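Local coordinates for protein auracyanin-B-2 (Chloroflexus aurantiacus, PDB 1QHQ) that carries copper and probably serves as a soluble electron acceptor for the membrane-bound alternative complex III in a photosynthetic bacterium, at residues A[15-26]-A[42-53]; A[54-63]-A[92-102]. All coordinates share one frame; numbering follows the deposited sequence.

How the interactions relate
From the N terminus, interaction 1 comes first: 15-26 pairs with 42-53 and closes a loop in which strand 34-38 belongs to the other sheet of the sandwich. Interaction 2 opens at the very next residue, where 54-63 begins, and closes on 92-102 after an excursion that includes helix 66-77. The two are therefore in series, neither nested nor crossed. Interaction 1 lies in the sheet of strands 17-22, 42-49 and 104-111, interaction 2 at the 93-96 border of the five-stranded sheet. They meet beside the copper site, where N49 ND2 probably donates to L100 O and V55 O, while N49 OD1 lies close to the H57 ring.

Interaction 1 of 2, residues A[15-26]-A[42-53]; sequences PAQTVEVRAAPD and VVRLDFVNQNNL
V21 packs obliquely on F47, its CG1 3.7 Å from F47 CD1, in a parallel pair of strands at one border of the three-stranded sheet of this cupredoxin sandwich. F47 reaches its neighbour because its CG stands anti to the backbone N (chi1 -178°), bringing the ring edge near V21 O. V19, V21, L45 and F47 share one face, on which the branched and aromatic groups of V21, L45 and F47 are buried and V19 lies nearer the margin; F47 also touches L100. On the other face, near solvent, R44 grips D46 side-on: NE reaches OD1 at 2.9 Å and NH2 reaches OD2 at 3.1 Å, each on a syn lone pair and close to the guanidinium plane. T18 lies alongside, its CG2 3.6 Å above one guanidinium face, so a short methyl-bearing residue suits the place. S107 OG, on strand 104-111, hydrogen-bonds D46 OD1 and helps to fix the carboxylate. Between the two faces runs the parallel ladder, in which V19 and V21 each donate to one residue of 42-49 and accept from another.

Past the strands, N52 N donates to P25 O at 2.6 Å, and N52 ND2 to D26 OD1 at 3.1 Å, on the syn side though tilted from the carboxylate plane. The turn that presents N52 is an Asx turn: L53 N donates in plane to a lone pair of N51 OD1, 2.9 Å away.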
loop_
_atom_site.group_PDB
_atom_site.type_symbol
_atom_site.label_atom_id
_atom_site.label_comp_id
_atom_site.label_asym_id
_atom_site.label_seq_id
_atom_site.Cartn_x
_atom_site.Cartn_y
_atom_site.Cartn_z
ATOM N N PRO A 15 2.265 17.529 0.988
ATOM C CA PRO A 15 3.228 16.632 0.381
ATOM C C PRO A 15 4.389 17.392 -0.264
ATOM O O PRO A 15 4.156 18.388 -0.944
ATOM C CB PRO A 15 2.420 15.865 -0.645
ATOM C CG PRO A 15 1.077 16.426 -0.679
ATOM C CD PRO A 15 0.945 17.497 0.348
ATOM N N ALA A 16 5.582 16.843 -0.109
ATOM C CA ALA A 16 6.760 17.382 -0.816
ATOM C C ALA A 16 6.861 16.749 -2.197
ATOM O O ALA A 16 7.523 17.233 -3.121
ATOM C CB ALA A 16 8.007 17.123 -0.024
ATOM N N GLN A 17 6.283 15.544 -2.319
ATOM C CA GLN A 17 6.267 14.818 -3.552
ATOM C C GLN A 17 4.922 14.058 -3.645
ATOM O O GLN A 17 4.315 13.801 -2.622
ATOM C CB GLN A 17 7.377 13.761 -3.634
ATOM C CG GLN A 17 8.764 14.344 -3.803
ATOM C CD GLN A 17 9.839 13.328 -4.039
ATOM O OE1 GLN A 17 9.691 12.313 -4.735
ATOM N NE2 GLN A 17 11.004 13.596 -3.456
ATOM N N THR A 18 4.513 13.810 -4.888
ATOM C CA THR A 18 3.360 12.885 -5.035
ATOM C C THR A 18 3.790 11.796 -6.027
ATOM O O THR A 18 4.674 12.000 -6.860
ATOM C CB THR A 18 2.092 13.538 -5.565
ATOM O OG1 THR A 18 2.306 13.955 -6.935
ATOM C CG2 THR A 18 1.731 14.801 -4.774
ATOM N N VAL A 19 3.198 10.623 -5.847
ATOM C CA VAL A 19 3.571 9.529 -6.798
ATOM C C VAL A 19 2.298 8.744 -7.146
ATOM O O VAL A 19 1.477 8.506 -6.257
ATOM C CB VAL A 19 4.619 8.610 -6.183
ATOM C CG1 VAL A 19 4.158 8.059 -4.835
ATOM C CG2 VAL A 19 4.917 7.416 -7.111
ATOM N N GLU A 20 2.164 8.384 -8.399
ATOM C CA GLU A 20 0.972 7.640 -8.859
ATOM C C GLU A 20 1.291 6.136 -8.917
ATOM O O GLU A 20 2.323 5.771 -9.462
ATOM C CB GLU A 20 0.679 8.032 -10.326
ATOM C CG GLU A 20 -0.273 9.175 -10.490
ATOM C CD GLU A 20 -1.672 8.785 -10.913
ATOM O OE1 GLU A 20 -1.855 7.891 -11.764
ATOM O OE2 GLU A 20 -2.624 9.417 -10.397
ATOM N N VAL A 21 0.392 5.336 -8.377
ATOM C CA VAL A 21 0.519 3.865 -8.605
ATOM C C VAL A 21 -0.778 3.428 -9.284
ATOM O O VAL A 21 -1.840 3.923 -8.906
ATOM C CB VAL A 21 0.703 3.145 -7.282
ATOM C CG1 VAL A 21 0.536 1.628 -7.424
ATOM C CG2 VAL A 21 2.072 3.470 -6.698
ATOM N N ARG A 22 -0.672 2.489 -10.205
ATOM C CA ARG A 22 -1.873 1.977 -10.875
ATOM C C ARG A 22 -1.870 0.429 -10.693
ATOM O O ARG A 22 -0.807 -0.161 -10.569
ATOM C CB ARG A 22 -1.933 2.262 -12.366
ATOM C CG ARG A 22 -1.640 3.656 -12.811
ATOM C CD ARG A 22 -2.815 4.498 -13.203
ATOM N NE ARG A 22 -2.396 5.871 -13.559
ATOM C CZ ARG A 22 -2.733 6.498 -14.675
ATOM N NH1 ARG A 22 -3.507 5.912 -15.583
ATOM N NH2 ARG A 22 -2.299 7.747 -14.915
ATOM N N ALA A 23 -3.069 -0.101 -10.868
ATOM C CA ALA A 23 -3.193 -1.581 -10.886
ATOM C C ALA A 23 -2.908 -2.081 -12.284
ATOM O O ALA A 23 -3.068 -1.343 -13.275
ATOM C CB ALA A 23 -4.613 -1.940 -10.455
ATOM N N ALA A 24 -2.396 -3.315 -12.386
ATOM C CA ALA A 24 -2.383 -3.924 -13.759
ATOM C C ALA A 24 -3.868 -4.101 -14.146
ATOM O O ALA A 24 -4.684 -4.378 -13.269
ATOM C CB ALA A 24 -1.710 -5.278 -13.687
ATOM N N PRO A 25 -4.187 -3.893 -15.397
ATOM C CA PRO A 25 -5.578 -3.954 -15.847
ATOM C C PRO A 25 -6.087 -5.381 -15.922
ATOM O O PRO A 25 -7.278 -5.604 -15.662
ATOM C CB PRO A 25 -5.551 -3.280 -17.195
ATOM C CG PRO A 25 -4.186 -3.540 -17.726
ATOM C CD PRO A 25 -3.269 -3.539 -16.496
ATOM N N ASP A 26 -5.206 -6.332 -16.180
ATOM C CA ASP A 26 -5.619 -7.724 -16.405
ATOM C C ASP A 26 -4.898 -8.717 -15.526
ATOM O O ASP A 26 -4.918 -9.944 -15.787
ATOM C CB ASP A 26 -5.377 -8.068 -17.898
ATOM C CG ASP A 26 -6.332 -7.260 -18.785
ATOM O OD1 ASP A 26 -7.550 -7.324 -18.503
ATOM O OD2 ASP A 26 -5.849 -6.478 -19.615
ATOM N N VAL A 42 7.530 13.932 3.235
ATOM C CA VAL A 42 6.066 13.732 3.129
ATOM C C VAL A 42 5.702 13.497 1.672
ATOM O O VAL A 42 5.996 14.301 0.782
ATOM C CB VAL A 42 5.266 14.927 3.651
ATOM C CG1 VAL A 42 3.760 14.671 3.590
ATOM C CG2 VAL A 42 5.690 15.212 5.108
ATOM N N VAL A 43 5.039 12.351 1.451
ATOM C CA VAL A 43 4.646 11.993 0.073
ATOM C C VAL A 43 3.167 11.666 0.039
ATOM O O VAL A 43 2.666 11.039 0.979
ATOM C CB VAL A 43 5.415 10.728 -0.415
ATOM C CG1 VAL A 43 4.902 10.249 -1.740
ATOM C CG2 VAL A 43 6.913 11.030 -0.436
ATOM N N ARG A 44 2.463 12.136 -0.980
ATOM C CA ARG A 44 1.124 11.634 -1.252
ATOM C C ARG A 44 1.189 10.581 -2.356
ATOM O O ARG A 44 1.609 10.836 -3.467
ATOM C CB ARG A 44 0.132 12.731 -1.643
ATOM C CG ARG A 44 -1.329 12.091 -1.653
ATOM C CD ARG A 44 -2.303 13.152 -2.158
ATOM N NE ARG A 44 -2.130 13.429 -3.564
ATOM C CZ ARG A 44 -1.971 14.511 -4.237
ATOM N NH1 ARG A 44 -1.988 15.721 -3.591
ATOM N NH2 ARG A 44 -1.769 14.530 -5.551
ATOM N N LEU A 45 0.720 9.356 -1.980
ATOM C CA LEU A 45 0.674 8.289 -2.975
ATOM C C LEU A 45 -0.781 8.162 -3.472
ATOM O O LEU A 45 -1.700 8.116 -2.647
ATOM C CB LEU A 45 1.070 6.967 -2.285
ATOM C CG LEU A 45 1.175 5.736 -3.198
ATOM C CD1 LEU A 45 2.052 4.675 -2.583
ATOM C CD2 LEU A 45 -0.224 5.171 -3.486
ATOM N N ASP A 46 -0.942 8.322 -4.754
ATOM C CA ASP A 46 -2.279 8.230 -5.373
ATOM C C ASP A 46 -2.388 6.831 -6.038
ATOM O O ASP A 46 -1.684 6.608 -7.011
ATOM C CB ASP A 46 -2.456 9.319 -6.415
ATOM C CG ASP A 46 -2.329 10.736 -5.801
ATOM O OD1 ASP A 46 -2.705 10.851 -4.640
ATOM O OD2 ASP A 46 -2.006 11.655 -6.578
ATOM N N PHE A 47 -3.276 6.002 -5.504
ATOM C CA PHE A 47 -3.457 4.657 -6.140
ATOM C C PHE A 47 -4.766 4.666 -6.944
ATOM O O PHE A 47 -5.839 4.959 -6.413
ATOM C CB PHE A 47 -3.568 3.638 -5.004
ATOM C CG PHE A 47 -3.714 2.201 -5.481
ATOM C CD1 PHE A 47 -3.089 1.817 -6.640
ATOM C CD2 PHE A 47 -4.483 1.320 -4.771
ATOM C CE1 PHE A 47 -3.258 0.510 -7.138
ATOM C CE2 PHE A 47 -4.620 0.013 -5.249
ATOM C CZ PHE A 47 -3.992 -0.384 -6.394
ATOM N N VAL A 48 -4.602 4.554 -8.255
ATOM C CA VAL A 48 -5.759 4.505 -9.162
ATOM C C VAL A 48 -6.016 3.040 -9.565
ATOM O O VAL A 48 -5.135 2.376 -10.090
ATOM C CB VAL A 48 -5.429 5.306 -10.444
ATOM C CG1 VAL A 48 -6.650 5.366 -11.345
ATOM C CG2 VAL A 48 -4.988 6.733 -10.046
ATOM N N ASN A 49 -7.138 2.509 -9.075
ATOM C CA ASN A 49 -7.484 1.108 -9.361
ATOM C C ASN A 49 -8.391 1.005 -10.592
ATOM O O ASN A 49 -9.620 0.921 -10.392
ATOM C CB ASN A 49 -8.163 0.461 -8.162
ATOM C CG ASN A 49 -8.436 -1.077 -8.465
ATOM O OD1 ASN A 49 -7.879 -1.537 -9.403
ATOM N ND2 ASN A 49 -9.252 -1.629 -7.623
ATOM N N GLN A 50 -7.854 1.048 -11.781
ATOM C CA GLN A 50 -8.652 0.769 -12.994
ATOM C C GLN A 50 -8.189 -0.601 -13.542
ATOM O O GLN A 50 -7.022 -0.817 -13.791
ATOM C CB GLN A 50 -8.401 1.834 -14.048
ATOM C CG GLN A 50 -9.115 3.156 -13.707
ATOM C CD GLN A 50 -8.668 4.267 -14.633
ATOM O OE1 GLN A 50 -8.124 4.020 -15.715
ATOM N NE2 GLN A 50 -8.890 5.506 -14.201
ATOM N N ASN A 51 -9.167 -1.527 -13.600
ATOM C CA ASN A 51 -8.784 -2.886 -14.042
ATOM C C ASN A 51 -9.988 -3.529 -14.748
ATOM O O ASN A 51 -11.112 -3.117 -14.514
ATOM C CB ASN A 51 -8.295 -3.732 -12.897
ATOM C CG ASN A 51 -9.294 -4.174 -11.889
ATOM O OD1 ASN A 51 -10.125 -5.090 -12.134
ATOM N ND2 ASN A 51 -9.305 -3.618 -10.689
ATOM N N ASN A 52 -9.679 -4.503 -15.576
ATOM C CA ASN A 52 -10.720 -5.204 -16.345
ATOM C C ASN A 52 -11.289 -6.402 -15.636
ATOM O O ASN A 52 -12.145 -7.112 -16.232
ATOM C CB ASN A 52 -10.070 -5.630 -17.686
ATOM C CG ASN A 52 -9.622 -4.413 -18.473
ATOM O OD1 ASN A 52 -10.354 -3.404 -18.461
ATOM N ND2 ASN A 52 -8.502 -4.498 -19.156
ATOM N N LEU A 53 -10.953 -6.672 -14.389
ATOM C CA LEU A 53 -11.418 -7.851 -13.672
ATOM C C LEU A 53 -12.579 -7.579 -12.769
ATOM O O LEU A 53 -13.111 -8.461 -12.063
ATOM C CB LEU A 53 -10.233 -8.417 -12.818
ATOM C CG LEU A 53 -8.978 -8.729 -13.607
ATOM C CD1 LEU A 53 -7.830 -9.150 -12.687
ATOM C CD2 LEU A 53 -9.247 -9.838 -14.632
HETATM O O HOH W 1 -4.735 -0.868 -15.449
#

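Interaction 2 of 2, residues A[54-63]-A[92-102]; sequences GVQHNWVLVN and NALAWTAMLNA. With CU (copper (II) ion), chain B.
W59 leans its indole against A95, with CZ3 4.2 Å from A95 CB, and one face of the ring bears the backbone N of L61 toward its rim. The ring of Y120 meets the same indole, its plane turned by about 35°, so a large flat side chain is well used within the buried interior. The imidazole of H57 starts away from 92-102: its ring meets that of H127, touches F47 and N49, and gives ND1 to copper at 2.0 Å, in a type 1 site completed by C122, H127 and M132. Nearer the surface, the amides of Q56 and N101 lie side by side with planes 36° apart; one water accepts from Q56 NE2 and donates to N101 OD1 and M99 O.

The backbones form an antiparallel border of the five-stranded cupredoxin sheet, interrupted by a classic beta bulge: L94 and A95 both face L61, whose O accepts from L94 N at 2.9 Å and only weakly from A95 N. Across the bulge, L94 CD1 packs on L61 CD2. Beside the metal, H57 and L100 exchange two backbone bonds, which hold the ligand's main chain.

Between these ladders, T97 OG1 sits between its own N and carbonyl carbon (chi1 65°), where it accepts from W59 N at 3.1 Å and donates to A98 O at 2.9 Å. A valine here would keep the bulk but would probably leave W59 N without its acceptor. M99 bends at chi2 and chi3, placing SD 3.4 Å from H57 C and CE 3.5 Å from N58 CG, while N58 OD1 accepts from T123 N.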
loop_
_atom_site.group_PDB
_atom_site.type_symbol
_atom_site.label_atom_id
_atom_site.label_comp_id
_atom_site.label_asym_id
_atom_site.label_seq_id
_atom_site.Cartn_x
_atom_site.Cartn_y
_atom_site.Cartn_z
ATOM N N GLY A 54 -12.850 -6.275 -12.486
ATOM C CA GLY A 54 -13.865 -5.934 -11.500
ATOM C C GLY A 54 -13.390 -6.165 -10.080
ATOM O O GLY A 54 -14.148 -6.269 -9.125
ATOM N N VAL A 55 -12.033 -6.167 -9.911
ATOM C CA VAL A 55 -11.470 -6.568 -8.637
ATOM C C VAL A 55 -10.960 -5.416 -7.771
ATOM O O VAL A 55 -10.578 -4.360 -8.276
ATOM C CB VAL A 55 -10.368 -7.638 -8.822
ATOM C CG1 VAL A 55 -9.060 -6.998 -9.273
ATOM C CG2 VAL A 55 -10.207 -8.453 -7.552
ATOM N N GLN A 56 -11.062 -5.580 -6.488
ATOM C CA GLN A 56 -10.589 -4.654 -5.479
ATOM C C GLN A 56 -9.091 -4.754 -5.222
ATOM O O GLN A 56 -8.513 -5.819 -5.291
ATOM C CB GLN A 56 -11.312 -4.923 -4.160
ATOM C CG GLN A 56 -12.803 -4.574 -4.249
ATOM C CD GLN A 56 -13.566 -5.247 -3.119
ATOM O OE1 GLN A 56 -13.682 -6.493 -3.133
ATOM N NE2 GLN A 56 -14.017 -4.499 -2.159
ATOM N N HIS A 57 -8.508 -3.607 -4.797
ATOM C CA HIS A 57 -7.081 -3.556 -4.513
ATOM C C HIS A 57 -6.770 -2.368 -3.568
ATOM O O HIS A 57 -7.470 -1.377 -3.546
ATOM C CB HIS A 57 -6.275 -3.251 -5.767
ATOM C CG HIS A 57 -6.226 -4.255 -6.870
ATOM N ND1 HIS A 57 -5.743 -5.539 -6.672
ATOM C CD2 HIS A 57 -6.425 -4.118 -8.188
ATOM C CE1 HIS A 57 -5.718 -6.164 -7.832
ATOM N NE2 HIS A 57 -6.137 -5.338 -8.781
ATOM N N ASN A 58 -5.674 -2.582 -2.821
ATOM C CA ASN A 58 -5.190 -1.443 -1.996
ATOM C C ASN A 58 -3.665 -1.425 -2.187
ATOM O O ASN A 58 -3.088 -2.158 -2.927
ATOM C CB ASN A 58 -5.588 -1.485 -0.576
ATOM C CG ASN A 58 -4.971 -2.550 0.282
ATOM O OD1 ASN A 58 -4.313 -3.438 -0.287
ATOM N ND2 ASN A 58 -5.154 -2.509 1.589
ATOM N N TRP A 59 -3.058 -0.380 -1.594
ATOM C CA TRP A 59 -1.590 -0.237 -1.587
ATOM C C TRP A 59 -1.166 -0.123 -0.128
ATOM O O TRP A 59 -1.683 0.756 0.620
ATOM C CB TRP A 59 -1.167 0.972 -2.380
ATOM C CG TRP A 59 0.327 1.204 -2.443
ATOM C CD1 TRP A 59 1.148 0.725 -3.412
ATOM C CD2 TRP A 59 1.135 1.969 -1.546
ATOM N NE1 TRP A 59 2.461 1.158 -3.175
ATOM C CE2 TRP A 59 2.440 1.883 -2.009
ATOM C CE3 TRP A 59 0.844 2.696 -0.384
ATOM C CZ2 TRP A 59 3.503 2.580 -1.391
ATOM C CZ3 TRP A 59 1.907 3.358 0.266
ATOM C CH2 TRP A 59 3.202 3.257 -0.229
ATOM N N VAL A 60 -0.286 -1.010 0.293
ATOM C CA VAL A 60 0.135 -1.111 1.682
ATOM C C VAL A 60 1.661 -1.172 1.781
ATOM O O VAL A 60 2.281 -2.066 1.274
ATOM C CB VAL A 60 -0.408 -2.365 2.406
ATOM C CG1 VAL A 60 -0.005 -2.350 3.888
ATOM C CG2 VAL A 60 -1.929 -2.389 2.299
ATOM N N LEU A 61 2.233 -0.137 2.444
ATOM C CA LEU A 61 3.712 -0.144 2.616
ATOM C C LEU A 61 4.056 -0.736 3.972
ATOM O O LEU A 61 3.517 -0.306 4.977
ATOM C CB LEU A 61 4.174 1.335 2.552
ATOM C CG LEU A 61 5.705 1.460 2.821
ATOM C CD1 LEU A 61 6.451 0.795 1.667
ATOM C CD2 LEU A 61 6.096 2.930 2.897
ATOM N N VAL A 62 4.917 -1.752 3.981
ATOM C CA VAL A 62 5.259 -2.405 5.233
ATOM C C VAL A 62 6.714 -2.119 5.621
ATOM O O VAL A 62 7.533 -1.831 4.777
ATOM C CB VAL A 62 4.979 -3.903 5.238
ATOM C CG1 VAL A 62 3.546 -4.174 4.740
ATOM C CG2 VAL A 62 5.984 -4.673 4.442
ATOM N N ASN A 63 6.937 -2.210 6.941
ATOM C CA ASN A 63 8.268 -1.877 7.494
ATOM C C ASN A 63 9.205 -3.060 7.435
ATOM O O ASN A 63 9.619 -3.620 8.466
ATOM C CB ASN A 63 8.034 -1.389 8.925
ATOM C CG ASN A 63 9.329 -0.926 9.599
ATOM O OD1 ASN A 63 9.460 -1.158 10.820
ATOM N ND2 ASN A 63 10.225 -0.354 8.847
ATOM N N ASN A 92 4.191 -2.693 11.989
ATOM C CA ASN A 92 4.988 -2.700 10.778
ATOM C C ASN A 92 4.218 -2.373 9.515
ATOM O O ASN A 92 4.745 -2.606 8.402
ATOM C CB ASN A 92 5.722 -4.044 10.646
ATOM C CG ASN A 92 6.742 -4.221 11.771
ATOM O OD1 ASN A 92 6.775 -5.283 12.411
ATOM N ND2 ASN A 92 7.504 -3.180 12.049
ATOM N N ALA A 93 3.063 -1.759 9.640
ATOM C CA ALA A 93 2.318 -1.240 8.483
ATOM C C ALA A 93 2.446 0.287 8.449
ATOM O O ALA A 93 1.882 1.003 9.274
ATOM C CB ALA A 93 0.855 -1.662 8.623
ATOM N N LEU A 94 3.358 0.777 7.616
ATOM C CA LEU A 94 3.729 2.171 7.576
ATOM C C LEU A 94 2.647 3.082 7.007
ATOM O O LEU A 94 2.464 4.202 7.471
ATOM C CB LEU A 94 5.020 2.373 6.776
ATOM C CG LEU A 94 6.269 1.680 7.314
ATOM C CD1 LEU A 94 7.462 1.930 6.413
ATOM C CD2 LEU A 94 6.567 2.171 8.728
ATOM N N ALA A 95 1.960 2.612 5.973
ATOM C CA ALA A 95 0.930 3.388 5.313
ATOM C C ALA A 95 0.088 2.479 4.403
ATOM O O ALA A 95 0.601 1.538 3.805
ATOM C CB ALA A 95 1.604 4.439 4.365
ATOM N N TRP A 96 -1.192 2.832 4.270
ATOM C CA TRP A 96 -2.022 2.111 3.303
ATOM C C TRP A 96 -3.132 3.040 2.792
ATOM O O TRP A 96 -3.570 3.941 3.508
ATOM C CB TRP A 96 -2.616 0.834 3.841
ATOM C CG TRP A 96 -3.519 0.961 5.015
ATOM C CD1 TRP A 96 -4.883 1.122 4.993
ATOM C CD2 TRP A 96 -3.159 0.851 6.404
ATOM N NE1 TRP A 96 -5.361 1.230 6.277
ATOM C CE2 TRP A 96 -4.346 0.967 7.160
ATOM C CE3 TRP A 96 -1.956 0.618 7.069
ATOM C CZ2 TRP A 96 -4.357 0.857 8.540
ATOM C CZ3 TRP A 96 -1.963 0.496 8.446
ATOM C CH2 TRP A 96 -3.153 0.651 9.180
ATOM N N THR A 97 -3.587 2.738 1.583
ATOM C CA THR A 97 -4.805 3.370 1.067
ATOM C C THR A 97 -6.000 2.493 1.540
ATOM O O THR A 97 -5.795 1.319 1.838
ATOM C CB THR A 97 -4.867 3.406 -0.451
ATOM O OG1 THR A 97 -4.934 2.048 -0.972
ATOM C CG2 THR A 97 -3.650 4.028 -1.103
ATOM N N ALA A 98 -7.175 3.060 1.425
ATOM C CA ALA A 98 -8.402 2.265 1.536
ATOM C C ALA A 98 -8.366 1.180 0.442
ATOM O O ALA A 98 -7.647 1.220 -0.532
ATOM C CB ALA A 98 -9.586 3.188 1.278
ATOM N N MET A 99 -9.286 0.221 0.648
ATOM C CA MET A 99 -9.462 -0.838 -0.363
ATOM C C MET A 99 -10.415 -0.299 -1.440
ATOM O O MET A 99 -11.491 0.186 -1.082
ATOM C CB MET A 99 -10.066 -2.052 0.351
ATOM C CG MET A 99 -10.171 -3.267 -0.583
ATOM S SD MET A 99 -8.574 -3.853 -1.135
ATOM C CE MET A 99 -7.867 -4.492 0.353
ATOM N N LEU A 100 -9.960 -0.273 -2.663
ATOM C CA LEU A 100 -10.626 0.429 -3.738
ATOM C C LEU A 100 -11.339 -0.536 -4.689
ATOM O O LEU A 100 -10.737 -1.498 -5.146
ATOM C CB LEU A 100 -9.543 1.174 -4.585
ATOM C CG LEU A 100 -8.696 2.135 -3.720
ATOM C CD1 LEU A 100 -7.612 2.748 -4.584
ATOM C CD2 LEU A 100 -9.564 3.227 -3.109
ATOM N N ASN A 101 -12.593 -0.217 -5.001
ATOM C CA ASN A 101 -13.315 -1.059 -5.983
ATOM C C ASN A 101 -12.686 -0.787 -7.331
ATOM O O ASN A 101 -12.010 0.269 -7.511
ATOM C CB ASN A 101 -14.789 -0.621 -5.989
ATOM C CG ASN A 101 -15.508 -0.884 -4.694
ATOM O OD1 ASN A 101 -15.252 -1.845 -3.983
ATOM N ND2 ASN A 101 -16.384 0.056 -4.280
ATOM N N ALA A 102 -12.824 -1.670 -8.306
ATOM C CA ALA A 102 -12.385 -1.347 -9.650
ATOM C C ALA A 102 -13.063 -0.029 -10.098
ATOM O O ALA A 102 -14.275 0.147 -9.901
ATOM C CB ALA A 102 -12.849 -2.468 -10.612
HETATM CU CU CU B . -5.051 -6.382 -4.972
HETATM O O HOH W 2 -14.504 -3.963 -7.195
HETATM O O HOH W 3 -13.590 -1.560 -1.886
#